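Local coordinates for protein flap endonuclease 1 (Desulfurococcus amylolyticus, PDB 3ORY) that probably cleaves 5' flaps and related branched DNA structures, as flap endonucleases of the XPG family do in DNA replication and repair, at residues 23-28 against 220-225. Sequence-based numbering, arbitrary orientation.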
loop_
_atom_site.group_PDB
_atom_site.type_symbol
_atom_site.label_atom_id
_atom_site.label_comp_id
_atom_site.label_asym_id
_atom_site.label_seq_id
_atom_site.Cartn_x
_atom_site.Cartn_y
_atom_site.Cartn_z
ATOM N N ALA A 23 -10.448 -17.386 -2.710
ATOM C CA ALA A 23 -10.051 -16.577 -1.549
ATOM C C ALA A 23 -10.219 -15.063 -1.754
ATOM O O ALA A 23 -10.168 -14.288 -0.791
ATOM C CB ALA A 23 -8.611 -16.912 -1.145
ATOM N N LYS A 24 -10.416 -14.645 -3.005
ATOM C CA LYS A 24 -10.618 -13.231 -3.314
ATOM C C LYS A 24 -12.002 -12.962 -3.895
ATOM O O LYS A 24 -12.540 -13.776 -4.647
ATOM C CB LYS A 24 -9.516 -12.689 -4.233
ATOM C CG LYS A 24 -9.277 -13.492 -5.488
ATOM C CD LYS A 24 -7.963 -13.101 -6.157
ATOM C CE LYS A 24 -7.561 -14.171 -7.177
ATOM N NZ LYS A 24 -6.291 -13.837 -7.865
ATOM N N THR A 25 -12.581 -11.830 -3.510
ATOM C CA THR A 25 -13.858 -11.386 -4.053
ATOM C C THR A 25 -13.640 -10.052 -4.742
ATOM O O THR A 25 -13.193 -9.092 -4.107
ATOM C CB THR A 25 -14.910 -11.215 -2.943
ATOM O OG1 THR A 25 -15.064 -12.451 -2.247
ATOM C CG2 THR A 25 -16.251 -10.809 -3.519
ATOM N N VAL A 26 -13.937 -9.998 -6.036
ATOM C CA VAL A 26 -13.885 -8.745 -6.785
ATOM C C VAL A 26 -15.007 -7.816 -6.291
ATOM O O VAL A 26 -16.165 -8.227 -6.185
ATOM C CB VAL A 26 -13.965 -8.985 -8.318
ATOM C CG1 VAL A 26 -13.965 -7.671 -9.084
ATOM C CG2 VAL A 26 -12.800 -9.854 -8.783
ATOM N N ILE A 27 -14.643 -6.586 -5.942
ATOM C CA ILE A 27 -15.610 -5.573 -5.540
ATOM C C ILE A 27 -15.859 -4.737 -6.782
ATOM O O ILE A 27 -14.926 -4.122 -7.308
ATOM C CB ILE A 27 -15.074 -4.677 -4.372
ATOM C CG1 ILE A 27 -14.665 -5.517 -3.152
ATOM C CG2 ILE A 27 -16.087 -3.601 -3.988
ATOM C CD1 ILE A 27 -15.765 -6.410 -2.577
ATOM N N GLU A 28 -17.105 -4.729 -7.262
ATOM C CA GLU A 28 -17.428 -4.093 -8.548
ATOM C C GLU A 28 -17.089 -2.606 -8.609
ATOM O O GLU A 28 -16.536 -2.136 -9.609
ATOM C CB GLU A 28 -18.874 -4.363 -8.976
ATOM C CG GLU A 28 -19.114 -5.806 -9.451
ATOM C CD GLU A 28 -17.991 -6.369 -10.347
ATOM O OE1 GLU A 28 -17.512 -5.662 -11.264
ATOM O OE2 GLU A 28 -17.597 -7.537 -10.137
ATOM N N LYS A 220 -10.001 -3.046 -10.283
ATOM C CA LYS A 220 -11.095 -3.080 -9.310
ATOM C C LYS A 220 -10.595 -3.461 -7.915
ATOM O O LYS A 220 -9.647 -4.232 -7.788
ATOM C CB LYS A 220 -12.174 -4.076 -9.752
ATOM C CG LYS A 220 -12.936 -3.659 -11.010
ATOM C CD LYS A 220 -13.870 -4.765 -11.468
ATOM C CE LYS A 220 -14.629 -4.379 -12.734
ATOM N NZ LYS A 220 -15.288 -5.574 -13.341
ATOM N N PRO A 221 -11.239 -2.935 -6.861
ATOM C CA PRO A 221 -10.831 -3.369 -5.526
ATOM C C PRO A 221 -11.174 -4.841 -5.316
ATOM O O PRO A 221 -12.090 -5.359 -5.963
ATOM C CB PRO A 221 -11.666 -2.490 -4.587
ATOM C CG PRO A 221 -12.196 -1.384 -5.442
ATOM C CD PRO A 221 -12.340 -1.960 -6.810
ATOM N N GLU A 222 -10.427 -5.506 -4.438
ATOM C CA GLU A 222 -10.668 -6.915 -4.130
ATOM C C GLU A 222 -10.543 -7.190 -2.633
ATOM O O GLU A 222 -9.671 -6.629 -1.952
ATOM C CB GLU A 222 -9.736 -7.827 -4.935
ATOM C CG GLU A 222 -8.253 -7.690 -4.607
ATOM C CD GLU A 222 -7.351 -8.536 -5.500
ATOM O OE1 GLU A 222 -7.808 -9.011 -6.557
ATOM O OE2 GLU A 222 -6.170 -8.721 -5.142
ATOM N N LEU A 223 -11.440 -8.036 -2.132
ATOM C CA LEU A 223 -11.441 -8.445 -0.737
ATOM C C LEU A 223 -10.786 -9.815 -0.593
ATOM O O LEU A 223 -11.128 -10.755 -1.311
ATOM C CB LEU A 223 -12.874 -8.490 -0.191
ATOM C CG LEU A 223 -13.122 -9.170 1.165
ATOM C CD1 LEU A 223 -12.535 -8.350 2.307
ATOM C CD2 LEU A 223 -14.615 -9.415 1.389
ATOM N N ILE A 224 -9.836 -9.920 0.329
ATOM C CA ILE A 224 -9.248 -11.210 0.664
ATOM C C ILE A 224 -9.467 -11.480 2.141
ATOM O O ILE A 224 -9.079 -10.678 2.995
ATOM C CB ILE A 224 -7.743 -11.268 0.329
ATOM C CG1 ILE A 224 -7.525 -11.054 -1.165
ATOM C CG2 ILE A 224 -7.126 -12.603 0.801
ATOM C CD1 ILE A 224 -6.172 -10.477 -1.503
ATOM N N GLU A 225 -10.085 -12.614 2.444
ATOM C CA GLU A 225 -10.331 -12.986 3.828
ATOM C C GLU A 225 -9.281 -13.995 4.273
ATOM O O GLU A 225 -9.011 -14.961 3.565
ATOM C CB GLU A 225 -11.753 -13.537 3.991
ATOM C CG GLU A 225 -12.838 -12.500 3.663
ATOM C CD GLU A 225 -14.227 -13.106 3.540
ATOM O OE1 GLU A 225 -14.497 -13.799 2.531
ATOM O OE2 GLU A 225 -15.051 -12.873 4.447
#
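Ala23 meets strand 222-225 through its backbone: its O accepts a CA-H...O contact from Ile224 CA at 3.5 Å, just before strand 24-26 pairs antiparallel with 222-225. Lys24, in a non-hydrogen-bonded pair with Ile224, lays its CB against Ile224 CG1. With CG held between the backbone N and carbonyl carbon (chi1 52°), its otherwise extended chain passes across Glu222, and Lys24 CD comes 4.1 Å from Glu222 OE1. The charged ends remain apart; the carboxylate of Glu222 instead forms a salt bridge through OE2 with Arg200 of strand 197-200. Thr25 and Leu223 make the hydrogen-bonded pair, Thr25 N to Leu223 O and Leu223 N to Thr25 O bonding reciprocally at 2.8 Å. On the face shared by Lys24 and Glu222, Val26 CG1 touches the aliphatic part of Lys220, 3.8 Å from Lys220 CD. Beyond the strand, Ile27 N still bonds to Pro221 O; Ile27 CB lies 4.1 Å from Pro221 CB, and Ile27 CD1 reaches back toward Leu223 CB. Glu28 starts away from the partner, but a bend at chi2 (-42°) brings Glu28 OE1 to the extended Lys220, whose NZ sits 3.0 Å away on the syn side of the carboxylate. Strand 216-225 also pairs with 197-200, so the contact adds a short edge strand from the XPG N-terminal region to the mixed sheet, alongside a strand of the I-region. Three backbone bonds set the register, while the packing of buried Ile27 against Pro221 and Leu223 and the Glu28-Lys220 salt bridge tie the two segments together beyond the last paired residues, so that the join outlasts the short strand itself.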